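Long-range contacts in R.Ecl18kI (Enterobacter cloacae, PDB 2GB7), which recognises the double-stranded DNA sequence 5'-CCNGG-3' as a type II restriction endonuclease and cleaves it before the first C: residues I179-L185 and M204-D210; F45-E51 and F248-Q253; W189-P193 and I220-V226. The protein carries 1 engineered substitution. Numbering follows the deposited sequence.

Interaction 1 (I179-L185 and M204-D210). With nucleotides of chain B.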
loop_
_atom_site.group_PDB
_atom_site.type_symbol
_atom_site.label_atom_id
_atom_site.label_comp_id
_atom_site.label_asym_id
_atom_site.label_seq_id
_atom_site.Cartn_x
_atom_site.Cartn_y
_atom_site.Cartn_z
ATOM N N ILE F 179 -18.046 7.959 5.451
ATOM C CA ILE F 179 -17.054 8.429 4.483
ATOM C C ILE F 179 -15.679 7.849 4.769
ATOM O O ILE F 179 -15.185 7.953 5.901
ATOM C CB ILE F 179 -16.959 9.969 4.487
ATOM C CG1 ILE F 179 -18.342 10.592 4.248
ATOM C CG2 ILE F 179 -15.914 10.448 3.449
ATOM C CD1 ILE F 179 -18.414 12.093 4.610
ATOM N N SER F 180 -15.092 7.247 3.738
ATOM C CA SER F 180 -13.674 6.793 3.741
ATOM C C SER F 180 -12.897 7.666 2.755
ATOM O O SER F 180 -13.510 8.342 1.910
ATOM C CB SER F 180 -13.583 5.331 3.272
ATOM O OG SER F 180 -12.209 4.900 3.259
ATOM N N ALA F 181 -11.573 7.716 2.911
ATOM C CA ALA F 181 -10.800 8.568 2.014
ATOM C C ALA F 181 -9.482 7.864 1.681
ATOM O O ALA F 181 -8.888 7.275 2.559
ATOM C CB ALA F 181 -10.519 9.853 2.694
ATOM N N LYS F 182 -9.083 7.934 0.411
ATOM C CA LYS F 182 -7.818 7.423 -0.076
ATOM C C LYS F 182 -7.349 8.417 -1.107
ATOM O O LYS F 182 -8.058 8.644 -2.072
ATOM C CB LYS F 182 -8.018 6.047 -0.742
ATOM C CG LYS F 182 -8.334 4.956 0.278
ATOM C CD LYS F 182 -8.397 3.594 -0.390
ATOM C CE LYS F 182 -8.774 2.513 0.653
ATOM N NZ LYS F 182 -7.853 2.497 1.838
ATOM N N THR F 183 -6.170 9.007 -0.919
ATOM C CA THR F 183 -5.707 10.030 -1.850
ATOM C C THR F 183 -5.570 9.464 -3.260
ATOM O O THR F 183 -5.969 10.114 -4.231
ATOM C CB THR F 183 -4.373 10.636 -1.383
ATOM O OG1 THR F 183 -3.427 9.582 -1.158
ATOM C CG2 THR F 183 -4.583 11.459 -0.117
ATOM N N THR F 184 -4.972 8.267 -3.359
ATOM C CA THR F 184 -4.919 7.484 -4.606
ATOM C C THR F 184 -5.455 6.112 -4.267
ATOM O O THR F 184 -5.455 5.725 -3.086
ATOM C CB THR F 184 -3.489 7.326 -5.159
ATOM O OG1 THR F 184 -2.606 6.889 -4.118
ATOM C CG2 THR F 184 -2.977 8.659 -5.741
ATOM N N LEU F 185 -5.930 5.405 -5.284
ATOM C CA LEU F 185 -6.572 4.089 -5.119
ATOM C C LEU F 185 -5.662 2.911 -5.353
ATOM O O LEU F 185 -5.746 1.930 -4.609
ATOM C CB LEU F 185 -7.810 3.944 -6.019
ATOM C CG LEU F 185 -8.910 4.973 -5.767
ATOM C CD1 LEU F 185 -10.234 4.614 -6.512
ATOM C CD2 LEU F 185 -9.219 5.108 -4.272
ATOM N N MET F 204 -21.042 3.202 1.301
ATOM C CA MET F 204 -19.928 4.018 1.788
ATOM C C MET F 204 -19.485 4.951 0.681
ATOM O O MET F 204 -19.386 4.570 -0.498
ATOM C CB MET F 204 -18.737 3.160 2.275
ATOM C CG MET F 204 -17.798 3.856 3.329
ATOM S SD MET F 204 -16.362 2.900 3.743
ATOM C CE MET F 204 -17.045 1.256 3.909
ATOM N N TYR F 205 -19.176 6.162 1.081
ATOM C CA TYR F 205 -18.623 7.126 0.122
ATOM C C TYR F 205 -17.123 7.028 0.260
ATOM O O TYR F 205 -16.607 7.065 1.377
ATOM C CB TYR F 205 -19.071 8.528 0.487
ATOM C CG TYR F 205 -20.569 8.688 0.242
ATOM C CD1 TYR F 205 -21.022 9.328 -0.897
ATOM C CD2 TYR F 205 -21.488 8.133 1.129
ATOM C CE1 TYR F 205 -22.387 9.463 -1.148
ATOM C CE2 TYR F 205 -22.831 8.207 0.876
ATOM C CZ TYR F 205 -23.275 8.894 -0.260
ATOM O OH TYR F 205 -24.627 9.025 -0.495
ATOM N N LEU F 206 -16.439 6.937 -0.878
ATOM C CA LEU F 206 -14.972 6.797 -0.934
ATOM C C LEU F 206 -14.411 8.021 -1.607
ATOM O O LEU F 206 -14.463 8.154 -2.842
ATOM C CB LEU F 206 -14.586 5.538 -1.701
ATOM C CG LEU F 206 -13.081 5.366 -1.968
ATOM C CD1 LEU F 206 -12.378 5.356 -0.625
ATOM C CD2 LEU F 206 -12.768 4.074 -2.786
ATOM N N ALA F 207 -13.930 8.937 -0.782
ATOM C CA ALA F 207 -13.382 10.198 -1.294
ATOM C C ALA F 207 -11.991 9.962 -1.846
ATOM O O ALA F 207 -11.171 9.351 -1.164
ATOM C CB ALA F 207 -13.284 11.190 -0.173
ATOM N N THR F 208 -11.681 10.524 -3.020
ATOM C CA THR F 208 -10.317 10.334 -3.585
ATOM C C THR F 208 -9.906 11.490 -4.451
ATOM O O THR F 208 -10.751 12.245 -4.899
ATOM C CB THR F 208 -10.219 9.004 -4.425
ATOM O OG1 THR F 208 -8.847 8.722 -4.753
ATOM C CG2 THR F 208 -11.013 9.107 -5.719
ATOM N N LEU F 209 -8.592 11.647 -4.647
ATOM C CA LEU F 209 -8.068 12.610 -5.598
ATOM C C LEU F 209 -7.557 11.941 -6.872
ATOM O O LEU F 209 -7.093 12.619 -7.792
ATOM C CB LEU F 209 -6.941 13.417 -4.933
ATOM C CG LEU F 209 -7.467 14.271 -3.783
ATOM C CD1 LEU F 209 -6.388 15.048 -3.093
ATOM C CD2 LEU F 209 -8.598 15.221 -4.236
ATOM N N ASP F 210 -7.636 10.610 -6.911
ATOM C CA ASP F 210 -7.117 9.784 -7.988
ATOM C C ASP F 210 -7.817 10.104 -9.297
ATOM O O ASP F 210 -9.032 10.184 -9.330
ATOM C CB ASP F 210 -7.371 8.308 -7.648
ATOM C CG ASP F 210 -6.475 7.357 -8.425
ATOM O OD1 ASP F 210 -6.305 7.511 -9.647
ATOM O OD2 ASP F 210 -5.914 6.465 -7.804
ATOM P P DC B 4 -4.376 7.061 1.935
ATOM O OP1 DC B 4 -5.026 8.321 1.503
ATOM O OP2 DC B 4 -5.080 5.761 1.752
ATOM O "O5'" DC B 4 -2.955 6.941 1.225
ATOM C "C5'" DC B 4 -1.992 7.977 1.353
ATOM C "C4'" DC B 4 -0.715 7.583 0.648
ATOM O "O4'" DC B 4 -0.131 6.448 1.332
ATOM C "C3'" DC B 4 -0.893 7.163 -0.813
ATOM O "O3'" DC B 4 0.205 7.639 -1.597
ATOM C "C2'" DC B 4 -0.856 5.646 -0.749
ATOM C "C1'" DC B 4 0.090 5.389 0.415
ATOM N N1 DC B 4 -0.169 4.122 1.114
ATOM C C2 DC B 4 0.910 3.270 1.415
ATOM O O2 DC B 4 2.066 3.643 1.168
ATOM N N3 DC B 4 0.660 2.066 1.974
ATOM C C4 DC B 4 -0.600 1.700 2.243
ATOM N N4 DC B 4 -0.802 0.473 2.739
ATOM C C5 DC B 4 -1.706 2.567 2.000
ATOM C C6 DC B 4 -1.445 3.758 1.440
ATOM P P DT B 5 0.049 8.996 -2.433
ATOM O OP1 DT B 5 -1.353 9.084 -2.906
ATOM O OP2 DT B 5 1.158 9.038 -3.418
ATOM O "O5'" DT B 5 0.277 10.148 -1.355
ATOM C "C5'" DT B 5 1.564 10.387 -0.777
ATOM C "C4'" DT B 5 2.411 11.204 -1.726
ATOM O "O4'" DT B 5 1.714 12.411 -2.126
ATOM C "C3'" DT B 5 3.778 11.654 -1.199
ATOM O "O3'" DT B 5 4.754 11.441 -2.224
ATOM C "C2'" DT B 5 3.596 13.153 -0.998
ATOM C "C1'" DT B 5 2.646 13.474 -2.135
ATOM N N1 DT B 5 1.898 14.746 -2.066
ATOM C C2 DT B 5 1.832 15.498 -3.219
ATOM O O2 DT B 5 2.385 15.171 -4.257
ATOM N N3 DT B 5 1.099 16.650 -3.108
ATOM C C4 DT B 5 0.450 17.121 -1.983
ATOM O O4 DT B 5 -0.183 18.172 -2.038
ATOM C C5 DT B 5 0.579 16.291 -0.804
ATOM C C7 DT B 5 -0.074 16.728 0.468
ATOM C C6 DT B 5 1.287 15.159 -0.905
#
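Where the two segments leave their strands beside the DNA, D210 OD2 accepts the backbone N of L185 at 2.7 Å, and T208 OG1 gives its proton to K182 O at 2.8 Å while accepting D210 N at 3.1 Å, an ST turn. A threonine hydroxyl suits this place because it can donate and accept at once. L209 N adds a bond to T183 O at 3.1 Å. Held in this way, 182-184 grips the backbone of chain B: T183 N binds OP1 of DC4 at 2.8 Å, and OG1 of T183 and OG1 of T184 each donate to OP1 of DT5 at 2.8 Å. Upstream, regular parallel pairing takes over, with S180 N to Y205 O and A207 N to S180 O both 2.8 Å and K182 N to A207 O 3.0 Å. These neighbouring strands are the two ends of a beta-alpha-beta unit connected through helix 191-199. S180-A181-K182, beside D160 just before the neighbouring strand 161-163, is consistent with a variant of the PD-(D/E)XK motif in which serine takes the place of the second acid; K182 NZ forms a salt bridge to E191. I179, A181, Y205 and A207 place their side chains on one face of the sheet, where small alanines (CB to CB 4.2 Å) leave room for L128 of helix 102-134. On the other face S180 and L206 are paired, and V192 of helix 191-199 packs on L206. L185 CD2 closes against L206 CD2 at 4.0 Å.

Interaction 2 (F45-E51 and F248-Q253)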
loop_
_atom_site.group_PDB
_atom_site.type_symbol
_atom_site.label_atom_id
_atom_site.label_comp_id
_atom_site.label_asym_id
_atom_site.label_seq_id
_atom_site.Cartn_x
_atom_site.Cartn_y
_atom_site.Cartn_z
ATOM N N PHE F 45 -18.989 25.920 2.467
ATOM C CA PHE F 45 -18.465 24.568 2.398
ATOM C C PHE F 45 -19.400 23.661 1.611
ATOM O O PHE F 45 -18.962 22.758 0.910
ATOM C CB PHE F 45 -18.243 24.050 3.810
ATOM C CG PHE F 45 -17.170 24.795 4.532
ATOM C CD1 PHE F 45 -15.827 24.427 4.360
ATOM C CD2 PHE F 45 -17.475 25.865 5.368
ATOM C CE1 PHE F 45 -14.816 25.131 5.016
ATOM C CE2 PHE F 45 -16.449 26.568 6.045
ATOM C CZ PHE F 45 -15.122 26.206 5.849
ATOM N N LEU F 46 -20.694 23.919 1.745
ATOM C CA LEU F 46 -21.695 23.119 1.081
ATOM C C LEU F 46 -21.539 23.309 -0.410
ATOM O O LEU F 46 -21.659 22.354 -1.187
ATOM C CB LEU F 46 -23.089 23.580 1.552
ATOM C CG LEU F 46 -24.339 22.864 1.073
ATOM C CD1 LEU F 46 -24.183 21.347 1.232
ATOM C CD2 LEU F 46 -25.516 23.386 1.882
ATOM N N ASN F 47 -21.251 24.542 -0.812
ATOM C CA ASN F 47 -21.267 24.898 -2.216
ATOM C C ASN F 47 -19.943 24.748 -2.898
ATOM O O ASN F 47 -19.921 24.522 -4.107
ATOM C CB ASN F 47 -21.779 26.330 -2.435
ATOM C CG ASN F 47 -23.231 26.496 -2.067
ATOM O OD1 ASN F 47 -24.042 25.567 -2.185
ATOM N ND2 ASN F 47 -23.574 27.688 -1.618
ATOM N N ASN F 48 -18.845 24.842 -2.137
ATOM C CA ASN F 48 -17.502 24.952 -2.724
ATOM C C ASN F 48 -16.545 23.875 -2.210
ATOM O O ASN F 48 -15.348 24.152 -2.068
ATOM C CB ASN F 48 -16.815 26.292 -2.378
ATOM C CG ASN F 48 -17.558 27.504 -2.908
ATOM O OD1 ASN F 48 -17.194 28.054 -3.949
ATOM N ND2 ASN F 48 -18.618 27.903 -2.216
ATOM N N PRO F 49 -17.018 22.655 -1.990
ATOM C CA PRO F 49 -16.059 21.686 -1.406
ATOM C C PRO F 49 -14.830 21.339 -2.220
ATOM O O PRO F 49 -13.710 21.202 -1.688
ATOM C CB PRO F 49 -16.936 20.470 -1.098
ATOM C CG PRO F 49 -18.081 20.565 -2.051
ATOM C CD PRO F 49 -18.323 22.041 -2.254
ATOM N N SER F 50 -15.016 21.165 -3.527
ATOM C CA SER F 50 -13.866 20.770 -4.352
ATOM C C SER F 50 -12.780 21.820 -4.342
ATOM O O SER F 50 -11.593 21.517 -4.249
ATOM C CB SER F 50 -14.243 20.441 -5.793
ATOM O OG SER F 50 -15.084 19.305 -5.862
ATOM N N GLU F 51 -13.216 23.071 -4.456
ATOM C CA GLU F 51 -12.286 24.183 -4.427
ATOM C C GLU F 51 -11.547 24.269 -3.111
ATOM O O GLU F 51 -10.338 24.499 -3.103
ATOM C CB GLU F 51 -13.032 25.489 -4.701
ATOM C CG GLU F 51 -13.581 25.585 -6.128
ATOM C CD GLU F 51 -14.870 24.794 -6.326
ATOM O OE1 GLU F 51 -15.398 24.213 -5.346
ATOM O OE2 GLU F 51 -15.386 24.767 -7.468
ATOM N N PHE F 248 -17.499 15.953 -4.726
ATOM C CA PHE F 248 -17.683 16.373 -3.334
ATOM C C PHE F 248 -18.935 17.220 -3.159
ATOM O O PHE F 248 -19.567 17.172 -2.123
ATOM C CB PHE F 248 -16.468 17.122 -2.835
ATOM C CG PHE F 248 -15.280 16.230 -2.687
ATOM C CD1 PHE F 248 -15.244 15.302 -1.666
ATOM C CD2 PHE F 248 -14.239 16.270 -3.598
ATOM C CE1 PHE F 248 -14.100 14.446 -1.535
ATOM C CE2 PHE F 248 -13.143 15.424 -3.486
ATOM C CZ PHE F 248 -13.088 14.513 -2.464
ATOM N N GLU F 249 -19.279 17.977 -4.188
ATOM C CA GLU F 249 -20.506 18.768 -4.133
ATOM C C GLU F 249 -21.769 17.915 -3.945
ATOM O O GLU F 249 -22.654 18.257 -3.148
ATOM C CB GLU F 249 -20.576 19.619 -5.393
ATOM C CG GLU F 249 -19.687 20.863 -5.346
ATOM C CD GLU F 249 -18.172 20.613 -5.477
ATOM O OE1 GLU F 249 -17.730 19.478 -5.780
ATOM O OE2 GLU F 249 -17.421 21.610 -5.315
ATOM N N ASP F 250 -21.837 16.812 -4.694
ATOM C CA ASP F 250 -22.922 15.848 -4.633
ATOM C C ASP F 250 -22.977 15.268 -3.224
ATOM O O ASP F 250 -24.055 15.226 -2.586
ATOM C CB ASP F 250 -22.685 14.712 -5.631
ATOM C CG ASP F 250 -22.719 15.145 -7.076
ATOM O OD1 ASP F 250 -23.425 16.136 -7.421
ATOM O OD2 ASP F 250 -22.092 14.430 -7.911
ATOM N N MET F 251 -21.817 14.831 -2.738
ATOM C CA MET F 251 -21.703 14.234 -1.415
ATOM C C MET F 251 -22.176 15.174 -0.324
ATOM O O MET F 251 -22.918 14.764 0.566
ATOM C CB MET F 251 -20.270 13.776 -1.117
ATOM C CG MET F 251 -20.225 12.963 0.170
ATOM S SD MET F 251 -18.531 12.427 0.510
ATOM C CE MET F 251 -17.845 13.939 1.130
ATOM N N LEU F 252 -21.743 16.432 -0.370
ATOM C CA LEU F 252 -22.135 17.405 0.656
ATOM C C LEU F 252 -23.634 17.682 0.654
ATOM O O LEU F 252 -24.258 17.837 1.707
ATOM C CB LEU F 252 -21.348 18.698 0.510
ATOM C CG LEU F 252 -20.070 18.759 1.344
ATOM C CD1 LEU F 252 -20.408 18.915 2.836
ATOM C CD2 LEU F 252 -19.128 17.511 1.170
ATOM N N GLN F 253 -24.204 17.715 -0.528
ATOM C CA GLN F 253 -25.640 17.916 -0.644
ATOM C C GLN F 253 -26.373 16.753 0.031
ATOM O O GLN F 253 -27.312 16.962 0.805
ATOM C CB GLN F 253 -26.025 18.022 -2.101
ATOM C CG GLN F 253 -27.482 18.384 -2.264
ATOM C CD GLN F 253 -27.837 19.730 -1.600
ATOM O OE1 GLN F 253 -27.075 20.701 -1.672
ATOM N NE2 GLN F 253 -29.015 19.785 -0.964
HETATM O O HOH W 1 -23.195 20.846 -2.554
HETATM O O HOH W 2 -17.867 23.666 -6.781
#
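P49 lays its ring against the start of helix 248-259, with P49 CG 3.6 Å from F248 C and P49 CB 3.8 Å from F248 CB. Proline fits here: as the first residue of helix 49-77 it needs no backbone NH, and its compact apolar ring can sit close to another helix. The next residue does have an NH to satisfy, and E249 reaches across to it, OE2 accepting S50 N at 3.0 Å while OE1 accepts S50 OG at 2.7 Å. The glutamate thus serves an NH of the first helical turn, whereas N48, at the N-cap position, makes no capping bond with its side chain, whose ND2 goes to Y44 O. This is the break between helices 42-47 and 49-77, and here the N-terminal helices of the chain dock on the helix that directly follows strand 245-247 of the nuclease sheet. On the far side of the break, L46 CD1 meets L252 CB at 3.9 Å, and water 1 donates to both L46 O (2.5 Å) and E249 O (2.7 Å), joining the two backbones. E51 brings a like charge near, its OE1 3.3 Å from E249 OE2; water 2 lies 2.6 Å from E249 OE2 and 2.8 Å from E51 OE2, placed to donate to these carboxylates. Deeper in, P49 CB approaches L252 CD2 at 4.3 Å, and L131 of helix 102-134 touches both side chains. The F248 ring runs inward to L128 and to A207 and V229 of the sheet.

Interaction 3 (W189-P193 and I220-V226)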
loop_
_atom_site.group_PDB
_atom_site.type_symbol
_atom_site.label_atom_id
_atom_site.label_comp_id
_atom_site.label_asym_id
_atom_site.label_seq_id
_atom_site.Cartn_x
_atom_site.Cartn_y
_atom_site.Cartn_z
ATOM N N TRP F 189 -8.284 0.188 -3.211
ATOM C CA TRP F 189 -9.747 0.301 -3.146
ATOM C C TRP F 189 -10.430 -1.016 -2.753
ATOM O O TRP F 189 -11.520 -1.002 -2.241
ATOM C CB TRP F 189 -10.346 0.809 -4.465
ATOM C CG TRP F 189 -10.053 -0.088 -5.628
ATOM C CD1 TRP F 189 -9.034 0.051 -6.519
ATOM C CD2 TRP F 189 -10.763 -1.284 -6.007
ATOM N NE1 TRP F 189 -9.067 -0.971 -7.446
ATOM C CE2 TRP F 189 -10.126 -1.800 -7.152
ATOM C CE3 TRP F 189 -11.886 -1.957 -5.493
ATOM C CZ2 TRP F 189 -10.546 -2.982 -7.783
ATOM C CZ3 TRP F 189 -12.318 -3.128 -6.123
ATOM C CH2 TRP F 189 -11.677 -3.619 -7.260
ATOM N N GLN F 190 -9.771 -2.137 -3.033
ATOM C CA GLN F 190 -10.312 -3.449 -2.707
ATOM C C GLN F 190 -10.553 -3.593 -1.211
ATOM O O GLN F 190 -11.386 -4.415 -0.794
ATOM C CB GLN F 190 -9.351 -4.528 -3.220
ATOM C CG GLN F 190 -9.290 -4.573 -4.778
ATOM C CD GLN F 190 -8.126 -5.416 -5.329
ATOM O OE1 GLN F 190 -7.314 -5.933 -4.571
ATOM N NE2 GLN F 190 -7.995 -5.458 -6.653
ATOM N N GLU F 191 -9.855 -2.785 -0.393
ATOM C CA GLU F 191 -10.048 -2.825 1.072
ATOM C C GLU F 191 -11.451 -2.378 1.449
ATOM O O GLU F 191 -11.972 -2.775 2.491
ATOM C CB GLU F 191 -9.027 -1.923 1.758
ATOM C CG GLU F 191 -7.568 -2.396 1.469
ATOM C CD GLU F 191 -6.508 -1.407 1.932
ATOM O OE1 GLU F 191 -6.897 -0.315 2.436
ATOM O OE2 GLU F 191 -5.271 -1.715 1.759
ATOM N N VAL F 192 -12.032 -1.514 0.618
ATOM C CA VAL F 192 -13.296 -0.863 0.983
ATOM C C VAL F 192 -14.479 -1.853 0.934
ATOM O O VAL F 192 -15.160 -1.957 1.938
ATOM C CB VAL F 192 -13.536 0.441 0.182
ATOM C CG1 VAL F 192 -14.757 1.140 0.710
ATOM C CG2 VAL F 192 -12.317 1.378 0.338
ATOM N N PRO F 193 -14.680 -2.592 -0.185
ATOM C CA PRO F 193 -15.732 -3.615 -0.172
ATOM C C PRO F 193 -15.518 -4.646 0.927
ATOM O O PRO F 193 -16.463 -5.147 1.495
ATOM C CB PRO F 193 -15.592 -4.278 -1.548
ATOM C CG PRO F 193 -15.108 -3.227 -2.430
ATOM C CD PRO F 193 -14.048 -2.552 -1.515
ATOM N N ILE F 220 -17.099 -2.532 -10.020
ATOM C CA ILE F 220 -16.987 -3.449 -8.874
ATOM C C ILE F 220 -17.359 -2.724 -7.591
ATOM O O ILE F 220 -18.099 -3.262 -6.769
ATOM C CB ILE F 220 -15.558 -4.013 -8.762
ATOM C CG1 ILE F 220 -15.280 -4.920 -9.952
ATOM C CG2 ILE F 220 -15.363 -4.704 -7.427
ATOM C CD1 ILE F 220 -13.802 -5.270 -10.150
ATOM N N LEU F 221 -16.890 -1.488 -7.433
ATOM C CA LEU F 221 -17.269 -0.692 -6.271
ATOM C C LEU F 221 -18.793 -0.492 -6.226
ATOM O O LEU F 221 -19.400 -0.585 -5.174
ATOM C CB LEU F 221 -16.534 0.670 -6.281
ATOM C CG LEU F 221 -15.045 0.485 -5.981
ATOM C CD1 LEU F 221 -14.404 1.827 -6.223
ATOM C CD2 LEU F 221 -14.817 0.008 -4.530
ATOM N N TYR F 222 -19.375 -0.203 -7.384
ATOM C CA TYR F 222 -20.822 0.021 -7.504
ATOM C C TYR F 222 -21.610 -1.175 -6.997
ATOM O O TYR F 222 -22.596 -1.003 -6.245
ATOM C CB TYR F 222 -21.157 0.328 -8.959
ATOM C CG TYR F 222 -22.621 0.552 -9.219
ATOM C CD1 TYR F 222 -23.198 1.798 -8.972
ATOM C CD2 TYR F 222 -23.409 -0.474 -9.704
ATOM C CE1 TYR F 222 -24.545 2.018 -9.219
ATOM C CE2 TYR F 222 -24.762 -0.260 -9.975
ATOM C CZ TYR F 222 -25.309 0.977 -9.716
ATOM O OH TYR F 222 -26.649 1.159 -9.987
ATOM N N GLU F 223 -21.181 -2.368 -7.388
ATOM C CA GLU F 223 -21.896 -3.582 -6.957
ATOM C C GLU F 223 -21.755 -3.760 -5.457
ATOM O O GLU F 223 -22.624 -4.372 -4.804
ATOM C CB GLU F 223 -21.314 -4.790 -7.682
ATOM C CG GLU F 223 -22.111 -6.117 -7.465
ATOM C CD GLU F 223 -21.799 -6.835 -6.156
ATOM O OE1 GLU F 223 -20.645 -6.725 -5.658
ATOM O OE2 GLU F 223 -22.724 -7.500 -5.614
ATOM N N ALA F 224 -20.643 -3.247 -4.914
ATOM C CA ALA F 224 -20.354 -3.285 -3.482
ATOM C C ALA F 224 -20.968 -2.131 -2.691
ATOM O O ALA F 224 -20.779 -2.048 -1.466
ATOM C CB ALA F 224 -18.823 -3.369 -3.248
ATOM N N ASN F 225 -21.748 -1.282 -3.378
ATOM C CA ASN F 225 -22.357 -0.098 -2.783
ATOM C C ASN F 225 -21.322 0.865 -2.193
ATOM O O ASN F 225 -21.547 1.511 -1.169
ATOM C CB ASN F 225 -23.414 -0.506 -1.768
ATOM C CG ASN F 225 -24.528 -1.253 -2.424
ATOM O OD1 ASN F 225 -25.259 -0.703 -3.248
ATOM N ND2 ASN F 225 -24.684 -2.496 -2.053
ATOM N N VAL F 226 -20.218 0.994 -2.900
ATOM C CA VAL F 226 -19.210 1.999 -2.591
ATOM C C VAL F 226 -19.231 2.992 -3.740
ATOM O O VAL F 226 -19.152 2.588 -4.902
ATOM C CB VAL F 226 -17.810 1.367 -2.492
ATOM C CG1 VAL F 226 -16.766 2.442 -2.280
ATOM C CG2 VAL F 226 -17.746 0.386 -1.322
#
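Residues 189-193 turn from a 3-10 segment, with V192 N bonded to W189 O at 2.9 Å, into helix 191-199, while 220-226 holds the end of helix 215-223 and the start of the next strand. That helix finishes in a Schellman motif: V226 N bonds L221 O at 2.9 Å and N225 N bonds Y222 O at 3.0 Å, with N225 at positive phi, which asparagine tolerates well. The backbones come nearest at P193 and A224, CA to CA 5.7 Å, a closeness that the small alanine permits; P193 CB and A224 CB are 3.8 Å apart. The large indole of W189 touches two aliphatic side chains, CZ3 3.7 Å from I220 CG2 and CE3 3.7 Å from L221 CD2, and V192 CG1 meets V226 CG2 at 3.7 Å. E194 of the second subunit packs on P193 and I220. Without a hydrogen bond between the segments, this is apolar packing of two crossover helices beside the parallel strands of an alpha/beta nuclease core.

Overall arrangement
Interaction 1 lies in the middle of the six-stranded mixed sheet, pairing strands 177-181 and 204-207, and the other two contacts flank it. The centre of interaction 2 is 15 Å away: F248 and M251 of helix 248-259 pack on A207, Y205 and I179. Interaction 3 is 11 Å away and linked by the K182-E191 salt bridge and by V226 beside M204. Interactions 2 and 3 do not touch, their centres being 22 Å apart. Along the chain 45-51 comes first and 248-253 last, enclosing both others, whose segments alternate: 179-185, 189-193, 204-210, 220-226. The DNA-binding loops thus belong to a continuous core, reaching from the N-terminal helices to the subunit interface.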